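Local structure of ribulose bisphosphate carboxylase (Pyrococcus horikoshii, 2D69) at residues Trp55-Leu58 with Trp59-Glu63; Tyr88-Leu92 with Phe93-Ser97; Lys327-Asn330 with Asp331-Ser335; Ile369-Gly372 with Gly373-Gly377. The protein probably catalyses the magnesium-dependent carboxylation of ribulose 1,5-bisphosphate to two molecules of 3-phosphoglycerate, serving an archaeal AMP degradation pathway. All blocks are in the same frame, centred on the assembly; numbering follows the deposited sequence.

In the fold
Interactions 1 and 2 belong to the N-terminal domain, their centres about 22 Å apart; both border the second subunit. Interactions 3 and 4 lie in the alpha/beta barrel, about 24 Å apart between centres. Interaction 4 holds the sulfate in what is probably a substrate phosphate site; interaction 3 lies on a helix behind the barrel strands, with the side chain of Ile329 about 6 Å from that of Arg279, a predicted substrate-binding residue. Within one chain the centres of interactions 1 and 4 are about 61 Å apart, yet the dimer unites them: Thr57 is hydrogen-bonded to Met376 of the second subunit. This fits the Rubisco plan, in which an N-terminal domain completes the partner's active site.

Interaction 1. Residues Trp55-Leu58 with Trp59-Glu63; sequences WTTL and WKLPE
Trp59 folds back on Thr57 as the chain leaves strand 55-57: its backbone N donates to Thr57 OG1 at 3.0 Å, with an N-H...O angle of 156°. The threonine hydroxyl stands opposite its own backbone N (chi1 -175°), beside the carbonyl carbon, a rotation that places OG1 within bonding distance of the Trp59 amide. Trp59 CB also approaches this oxygen, 3.5 Å from Thr57 OG1, while the indole swings off to pack on Glu176 of the second subunit. Thr57 OG1 is bound a second time, to Met376 O of the same neighbour, and thus joins the turn to the subunit interface. A valine in its place would probably leave both the Trp59 amide and that neighbouring carbonyl without their shared partner. After Lys60, Leu61 brings the chain back over Trp55, laying CD2 on one face of the six-membered ring, 3.4 Å from Trp55 CH2. Its other methyl follows at the same corner, with Leu61 CD1 3.6 Å from Trp55 CH2. Beyond this contact, Glu63 forms a salt bridge with Lys336 of the third subunit. Trp55 also packs on Pro161 of the second subunit, which lies between the predicted active-site Lys160 and substrate-binding Lys162. Strand 55-57 pairs antiparallel with strand 7-9, whose Lys7 touches both Trp55 and Leu61, and the following loop leads on toward strand 71-78.

Interaction 2. Residues Tyr88-Leu92 with Phe93-Ser97; sequences YPLTL and FEEGS
Leu92 CB sits squarely over one face of the Phe93 ring in a CH-pi contact, 4.1 Å from the centroid and 6° off the ring normal. The phenyl group gets there because Phe93 CG lies opposite the carbonyl carbon (chi1 -59°), which turns the ring back along the preceding residues. Tyr88 CB meets the rim of the same ring near its plane, 3.6 Å from Phe93 CE2, and Leu90 adds a looser methyl contact, CD2 to Phe93 CD2 at 4.1 Å. Leu26 of strand 26-34 and Leu101 and Ala104 of helix 98-105 enclose the phenyl group further, which puts it between the N-terminal sheet and that helix. The backbone connecting these two elements makes two successive turns. Residues 90-92 form a short 3-10 segment, closed by Phe93 N donating to Leu90 O at 3.1 Å. A type II beta turn follows from Glu94 to Ser97, with Gly96 at a positive phi of 84°, and Ser97 is the N-cap of helix 98-105, its OG bound to Gln100 N. Farther out, the extended Glu95 side chain runs across Leu90, placing OE2 3.6 Å from Leu90 CD1; that oxygen is salt-bridged to Arg131 of the third subunit, which also binds Leu90 O. The carboxylate of Glu94 is held by Thr192 and Arg237 of the second subunit.

Interaction 3. Residues Lys327-Asn330 with Asp331-Ser335; sequences KRIN and DFLLS
Lys327 and Asp331 stand one turn apart on helix 323-334, the crossover helix of the barrel's beta-alpha-beta unit between strands 309-311 and 344-348. Their side chains form a salt bridge: Lys327 NZ lies 2.5 Å from Asp331 OD2, a separation short enough that its exact value is doubtful, and 3.2 Å from Asp331 OD1. Two bends in the lysine chain, at chi2 (64°) and chi4 (59°), bring NZ back to the oxygens of the carboxylate instead of leaving the chain extended. Cutting the side chain back to an alanine is likely to leave the Asp331 carboxylate without this cation, with Lys327 O still close by. Asn330 ND2 is bound to Thr312 OG1. Backbone bonds of the alpha-helical i to i+4 kind run alongside, from Asp331 N to Lys327 O at 3.0 Å and from Leu333 N to Ile329 O at 2.9 Å. On the buried flank, Ile329 and Leu333 point the same way and touch loosely, CG2 to CD1 at 4.2 Å, both resting on Thr312. Phe332 packs on Leu296 and Lys300 of helix 295-305, where Arg303 makes a cation-pi contact with its ring, and Trp337 meets it edge-to-face. At the C-terminal end Phe332 O takes two donors: Ser335 N at 3.0 Å, and Ser335 OG at 2.8 Å, which lies in the carbonyl plane on a lone pair.

Interaction 4. Residues Ile369-Gly372 with Gly373-Gly377; sequences IQAG and GGVMG. With SO4 (sulfate ion), chain E.
Ala371 and Gly372 turn the chain from strand 368-370 straight into helix 372-376, with Val375 N donating to Ala371 O at 3.2 Å and, weakly, to Gly372 O, while Met376 N reaches Gly372 O at 2.9 Å with an N-H...O angle of 174°. Val375 also sets its side chain against this turn, CG2 lying 4.2 Å from Ala371 CB. The same turn points the amide end of the short helix at a sulfate, probably from the crystallisation liquor. Gly373 N donates to sulfate O1 at 3.0 Å and weakly to O4, while Gln370 NE2 donates to sulfate O4 at 3.2 Å. Gln370 bends at chi2 (-71°), which turns its amide toward the ion; Ser348 OG binds the same NE2 and Val158 N binds OE1, fixing which way round the amide sits. Gly350 N gives the sulfate a further bond. Gly373 has no side chain, and a CB there would crowd sulfate O1. Residues 370-373 are predicted substrate-binding residues, and a helix N-terminus after the last barrel strand is a classic phosphate site of TIM barrels, so the sulfate probably marks where a substrate phosphate binds. Met376 CG rests against Gly372 O, and its side chain touches Lys160, the predicted proton acceptor, and Trp59 of the second subunit. Around the turn, strand 368-370 runs between parallel strands 154-157 and 344-348, Ala371 and Val375 pack on Leu389 of helix 382-398, and Val375 also meets Leu177 of helix 167-179.

Interaction 1. Residues Trp55-Leu58 with Trp59-Glu63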
# COMPACT_ATOMS: atom_id res chain seq x y z
N TRP A 55 31.79 12.95 37.54
CA TRP A 55 30.81 13.93 37.99
C TRP A 55 30.86 14.14 39.49
O TRP A 55 31.41 13.34 40.25
CB TRP A 55 29.40 13.45 37.62
CG TRP A 55 29.30 11.97 37.62
CD1 TRP A 55 29.45 11.11 36.53
CD2 TRP A 55 29.04 11.14 38.73
NE1 TRP A 55 29.30 9.80 36.94
CE2 TRP A 55 29.06 9.79 38.28
CE3 TRP A 55 28.84 11.38 40.08
CZ2 TRP A 55 28.86 8.73 39.13
CZ3 TRP A 55 28.65 10.33 40.90
CH2 TRP A 55 28.64 9.01 40.43
N THR A 56 30.22 15.24 39.87
CA THR A 56 29.99 15.68 41.23
C THR A 56 28.54 16.15 41.21
O THR A 56 28.18 17.04 40.42
CB THR A 56 30.92 16.83 41.47
OG1 THR A 56 32.27 16.34 41.41
CG2 THR A 56 30.76 17.42 42.85
N THR A 57 27.70 15.52 42.02
CA THR A 57 26.31 15.93 42.09
C THR A 57 25.59 15.46 43.34
O THR A 57 25.79 14.34 43.80
CB THR A 57 25.54 15.48 40.84
OG1 THR A 57 24.21 16.01 40.88
CG2 THR A 57 25.36 13.93 40.76
N LEU A 58 24.72 16.32 43.85
CA LEU A 58 23.76 15.93 44.89
C LEU A 58 22.68 14.99 44.39
O LEU A 58 22.04 14.29 45.19
CB LEU A 58 23.03 17.15 45.45
CG LEU A 58 23.61 18.03 46.53
CD1 LEU A 58 22.60 19.17 46.79
CD2 LEU A 58 23.97 17.27 47.84
N TRP A 59 22.39 15.05 43.10
CA TRP A 59 21.25 14.30 42.52
C TRP A 59 21.44 12.81 42.68
O TRP A 59 22.54 12.31 42.52
CB TRP A 59 21.03 14.63 41.02
CG TRP A 59 19.63 14.25 40.58
CD1 TRP A 59 19.25 13.19 39.81
CD2 TRP A 59 18.44 14.92 40.96
NE1 TRP A 59 17.88 13.17 39.69
CE2 TRP A 59 17.36 14.22 40.40
CE3 TRP A 59 18.18 16.07 41.76
CZ2 TRP A 59 16.05 14.62 40.59
CZ3 TRP A 59 16.89 16.47 41.93
CH2 TRP A 59 15.83 15.73 41.36
N LYS A 60 20.35 12.11 42.96
CA LYS A 60 20.38 10.66 43.06
C LYS A 60 20.90 10.00 41.78
O LYS A 60 20.38 10.23 40.66
CB LYS A 60 19.01 10.07 43.46
CG LYS A 60 18.95 8.50 43.50
CD LYS A 60 17.65 7.94 44.12
CE LYS A 60 17.80 6.44 44.48
NZ LYS A 60 16.61 5.93 45.28
N LEU A 61 21.89 9.15 41.96
CA LEU A 61 22.44 8.35 40.88
C LEU A 61 21.41 7.38 40.35
O LEU A 61 20.72 6.75 41.13
CB LEU A 61 23.62 7.50 41.35
CG LEU A 61 24.82 8.30 41.82
CD1 LEU A 61 25.96 7.34 42.08
CD2 LEU A 61 25.25 9.43 40.84
N PRO A 62 21.35 7.24 39.05
CA PRO A 62 20.50 6.23 38.42
C PRO A 62 21.05 4.84 38.76
O PRO A 62 22.27 4.59 38.73
CB PRO A 62 20.63 6.51 36.93
CG PRO A 62 21.78 7.40 36.77
CD PRO A 62 22.10 8.03 38.06
N GLU A 63 20.13 3.94 39.06
CA GLU A 63 20.48 2.65 39.65
C GLU A 63 21.47 1.87 38.80
O GLU A 63 22.36 1.23 39.35
CB GLU A 63 19.22 1.84 39.83
CG GLU A 63 18.47 2.10 41.11
CD GLU A 63 17.58 0.90 41.46
OE1 GLU A 63 16.34 1.07 41.51
OE2 GLU A 63 18.12 -0.25 41.63

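Interaction 2. Residues Tyr88-Leu92 with Phe93-Ser97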
# COMPACT_ATOMS: atom_id res chain seq x y z
N TYR A 88 34.11 -3.70 29.58
CA TYR A 88 32.81 -3.04 29.44
C TYR A 88 31.67 -4.02 29.64
O TYR A 88 31.55 -4.98 28.89
CB TYR A 88 32.66 -2.44 28.01
CG TYR A 88 33.68 -1.34 27.72
CD1 TYR A 88 33.35 -0.01 27.86
CD2 TYR A 88 34.99 -1.65 27.33
CE1 TYR A 88 34.26 0.98 27.60
CE2 TYR A 88 35.89 -0.69 27.03
CZ TYR A 88 35.54 0.64 27.18
OH TYR A 88 36.49 1.58 26.93
N PRO A 89 30.82 -3.75 30.62
CA PRO A 89 29.58 -4.50 30.77
C PRO A 89 28.58 -4.18 29.67
O PRO A 89 28.53 -3.04 29.15
CB PRO A 89 29.07 -4.06 32.15
CG PRO A 89 29.56 -2.71 32.27
CD PRO A 89 30.93 -2.67 31.62
N LEU A 90 27.81 -5.20 29.27
CA LEU A 90 26.89 -5.06 28.15
C LEU A 90 25.70 -4.17 28.43
O LEU A 90 24.99 -3.81 27.52
CB LEU A 90 26.41 -6.43 27.72
CG LEU A 90 27.53 -7.35 27.29
CD1 LEU A 90 26.91 -8.54 26.65
CD2 LEU A 90 28.47 -6.70 26.28
N THR A 91 25.51 -3.77 29.68
CA THR A 91 24.54 -2.76 30.02
C THR A 91 24.82 -1.38 29.40
O THR A 91 23.97 -0.47 29.46
CB THR A 91 24.49 -2.62 31.57
OG1 THR A 91 25.82 -2.53 32.06
CG2 THR A 91 23.98 -3.93 32.24
N LEU A 92 26.04 -1.16 28.89
CA LEU A 92 26.41 0.11 28.32
C LEU A 92 26.04 0.15 26.84
O LEU A 92 26.14 1.20 26.22
CB LEU A 92 27.92 0.34 28.41
CG LEU A 92 28.52 0.87 29.67
CD1 LEU A 92 30.01 0.49 29.63
CD2 LEU A 92 28.29 2.41 29.81
N PHE A 93 25.59 -0.99 26.28
CA PHE A 93 25.44 -1.10 24.83
C PHE A 93 24.05 -1.39 24.33
O PHE A 93 23.25 -2.20 24.93
CB PHE A 93 26.41 -2.15 24.30
CG PHE A 93 27.84 -1.84 24.59
CD1 PHE A 93 28.35 -0.57 24.35
CD2 PHE A 93 28.63 -2.73 25.29
CE1 PHE A 93 29.66 -0.28 24.64
CE2 PHE A 93 29.94 -2.42 25.63
CZ PHE A 93 30.44 -1.19 25.32
N GLU A 94 23.71 -0.75 23.22
CA GLU A 94 22.51 -1.10 22.51
C GLU A 94 22.88 -2.21 21.59
O GLU A 94 23.61 -2.00 20.60
CB GLU A 94 21.91 0.08 21.74
CG GLU A 94 20.65 -0.25 20.99
CD GLU A 94 20.10 0.93 20.16
OE1 GLU A 94 20.60 2.12 20.26
OE2 GLU A 94 19.14 0.63 19.45
N GLU A 95 22.36 -3.39 21.89
CA GLU A 95 22.81 -4.60 21.19
C GLU A 95 22.34 -4.60 19.76
O GLU A 95 21.22 -4.18 19.44
CB GLU A 95 22.39 -5.86 21.99
CG GLU A 95 23.27 -6.01 23.24
CD GLU A 95 23.04 -7.26 24.07
OE1 GLU A 95 22.07 -8.08 23.79
OE2 GLU A 95 23.89 -7.44 24.98
N GLY A 96 23.21 -5.10 18.87
CA GLY A 96 23.00 -5.05 17.45
C GLY A 96 23.45 -3.72 16.84
O GLY A 96 23.52 -3.63 15.63
N SER A 97 23.69 -2.68 17.63
CA SER A 97 24.09 -1.39 17.05
C SER A 97 25.60 -1.14 17.17
O SER A 97 26.08 -0.68 18.19
CB SER A 97 23.30 -0.22 17.66
OG SER A 97 23.74 1.05 17.16

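Interaction 3. Residues Lys327-Asn330 with Asp331-Ser335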
# COMPACT_ATOMS: atom_id res chain seq x y z
N LYS A 327 49.32 -9.37 7.39
CA LYS A 327 49.13 -10.78 7.67
C LYS A 327 48.22 -10.97 8.90
O LYS A 327 47.43 -11.87 8.93
CB LYS A 327 50.47 -11.49 7.87
CG LYS A 327 50.33 -13.01 7.98
CD LYS A 327 49.77 -13.64 6.65
CE LYS A 327 49.92 -15.18 6.60
NZ LYS A 327 49.21 -15.88 7.74
N ARG A 328 48.34 -10.11 9.92
CA ARG A 328 47.48 -10.17 11.08
C ARG A 328 46.01 -9.94 10.65
O ARG A 328 45.12 -10.71 11.02
CB ARG A 328 47.90 -9.13 12.14
CG ARG A 328 47.15 -9.22 13.48
CD ARG A 328 47.51 -8.13 14.53
NE ARG A 328 48.88 -7.65 14.33
CZ ARG A 328 49.99 -8.32 14.67
NH1 ARG A 328 49.90 -9.51 15.27
NH2 ARG A 328 51.19 -7.80 14.41
N ILE A 329 45.79 -8.91 9.84
CA ILE A 329 44.45 -8.61 9.40
C ILE A 329 43.85 -9.76 8.60
O ILE A 329 42.70 -10.14 8.86
CB ILE A 329 44.39 -7.32 8.62
CG1 ILE A 329 44.81 -6.17 9.56
CG2 ILE A 329 42.97 -7.05 8.10
CD1 ILE A 329 45.19 -4.91 8.88
N ASN A 330 44.60 -10.30 7.65
CA ASN A 330 44.06 -11.36 6.80
C ASN A 330 43.75 -12.61 7.61
O ASN A 330 42.76 -13.28 7.34
CB ASN A 330 45.04 -11.77 5.67
CG ASN A 330 45.14 -10.73 4.51
OD1 ASN A 330 45.76 -11.01 3.48
ND2 ASN A 330 44.57 -9.54 4.69
N ASP A 331 44.64 -12.92 8.58
CA ASP A 331 44.48 -14.07 9.45
C ASP A 331 43.18 -13.95 10.23
O ASP A 331 42.43 -14.90 10.33
CB ASP A 331 45.66 -14.20 10.45
CG ASP A 331 46.94 -14.76 9.80
OD1 ASP A 331 47.96 -14.84 10.52
OD2 ASP A 331 47.02 -15.12 8.61
N PHE A 332 42.95 -12.78 10.80
CA PHE A 332 41.67 -12.50 11.43
C PHE A 332 40.49 -12.65 10.47
O PHE A 332 39.54 -13.35 10.76
CB PHE A 332 41.62 -11.09 12.03
CG PHE A 332 40.23 -10.65 12.28
CD1 PHE A 332 39.50 -11.23 13.33
CD2 PHE A 332 39.57 -9.77 11.40
CE1 PHE A 332 38.15 -10.92 13.51
CE2 PHE A 332 38.22 -9.44 11.59
CZ PHE A 332 37.51 -10.02 12.66
N LEU A 333 40.54 -12.01 9.31
CA LEU A 333 39.44 -12.09 8.36
C LEU A 333 39.05 -13.54 8.04
O LEU A 333 37.84 -13.85 7.83
CB LEU A 333 39.74 -11.34 7.07
CG LEU A 333 39.73 -9.79 7.22
CD1 LEU A 333 40.14 -9.19 5.90
CD2 LEU A 333 38.37 -9.22 7.58
N LEU A 334 40.05 -14.42 8.01
CA LEU A 334 39.81 -15.79 7.59
C LEU A 334 39.63 -16.74 8.76
O LEU A 334 39.34 -17.90 8.53
CB LEU A 334 40.96 -16.29 6.69
CG LEU A 334 41.08 -15.69 5.30
CD1 LEU A 334 42.48 -16.01 4.74
CD2 LEU A 334 40.00 -16.22 4.39
N SER A 335 39.80 -16.27 9.99
CA SER A 335 39.77 -17.14 11.16
C SER A 335 38.34 -17.53 11.49
O SER A 335 37.38 -16.83 11.15
CB SER A 335 40.37 -16.44 12.40
OG SER A 335 39.55 -15.33 12.75

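Interaction 4. Residues Ile369-Gly372 with Gly373-Gly377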
# COMPACT_ATOMS: atom_id res chain seq x y z
N ILE A 369 42.28 -10.87 -5.94
CA ILE A 369 43.51 -10.18 -6.35
C ILE A 369 43.15 -9.12 -7.38
O ILE A 369 42.69 -9.46 -8.48
CB ILE A 369 44.48 -11.18 -6.96
CG1 ILE A 369 44.98 -12.13 -5.88
CG2 ILE A 369 45.65 -10.47 -7.62
CD1 ILE A 369 45.69 -13.33 -6.46
N GLN A 370 43.29 -7.86 -7.02
CA GLN A 370 42.93 -6.78 -7.93
C GLN A 370 44.22 -6.34 -8.64
O GLN A 370 45.15 -5.87 -7.98
CB GLN A 370 42.32 -5.59 -7.19
CG GLN A 370 41.66 -4.50 -8.11
CD GLN A 370 42.67 -3.66 -8.94
OE1 GLN A 370 42.50 -3.51 -10.17
NE2 GLN A 370 43.71 -3.11 -8.28
N ALA A 371 44.26 -6.47 -9.95
CA ALA A 371 45.45 -6.13 -10.72
C ALA A 371 45.13 -5.27 -11.92
O ALA A 371 45.41 -5.66 -13.06
CB ALA A 371 46.21 -7.36 -11.13
N GLY A 372 44.68 -4.06 -11.61
CA GLY A 372 44.50 -2.94 -12.53
C GLY A 372 45.54 -2.61 -13.58
O GLY A 372 45.39 -2.99 -14.73
N GLY A 373 46.57 -1.86 -13.18
CA GLY A 373 47.58 -1.37 -14.09
C GLY A 373 48.26 -2.50 -14.83
O GLY A 373 48.49 -2.38 -16.01
N GLY A 374 48.56 -3.59 -14.12
CA GLY A 374 49.24 -4.75 -14.69
C GLY A 374 48.44 -5.38 -15.83
O GLY A 374 48.98 -5.80 -16.85
N VAL A 375 47.13 -5.39 -15.69
CA VAL A 375 46.27 -5.93 -16.72
C VAL A 375 46.03 -4.93 -17.85
O VAL A 375 46.23 -5.24 -19.01
CB VAL A 375 44.92 -6.42 -16.08
CG1 VAL A 375 43.90 -6.74 -17.12
CG2 VAL A 375 45.19 -7.65 -15.22
N MET A 376 45.63 -3.72 -17.49
CA MET A 376 45.35 -2.65 -18.47
C MET A 376 46.61 -2.27 -19.27
O MET A 376 46.51 -1.82 -20.40
CB MET A 376 44.78 -1.41 -17.76
CG MET A 376 43.35 -1.61 -17.23
SD MET A 376 42.01 -1.90 -18.48
CE MET A 376 42.27 -0.61 -19.65
N GLY A 377 47.78 -2.51 -18.69
CA GLY A 377 49.05 -2.14 -19.28
C GLY A 377 49.74 -3.15 -20.16
O GLY A 377 50.82 -2.88 -20.71
S SO4 E . 46.70 -0.79 -9.53
O1 SO4 E . 47.09 -0.11 -10.76
O2 SO4 E . 47.72 -0.63 -8.52
O3 SO4 E . 45.48 -0.15 -9.07
O4 SO4 E . 46.42 -2.19 -9.81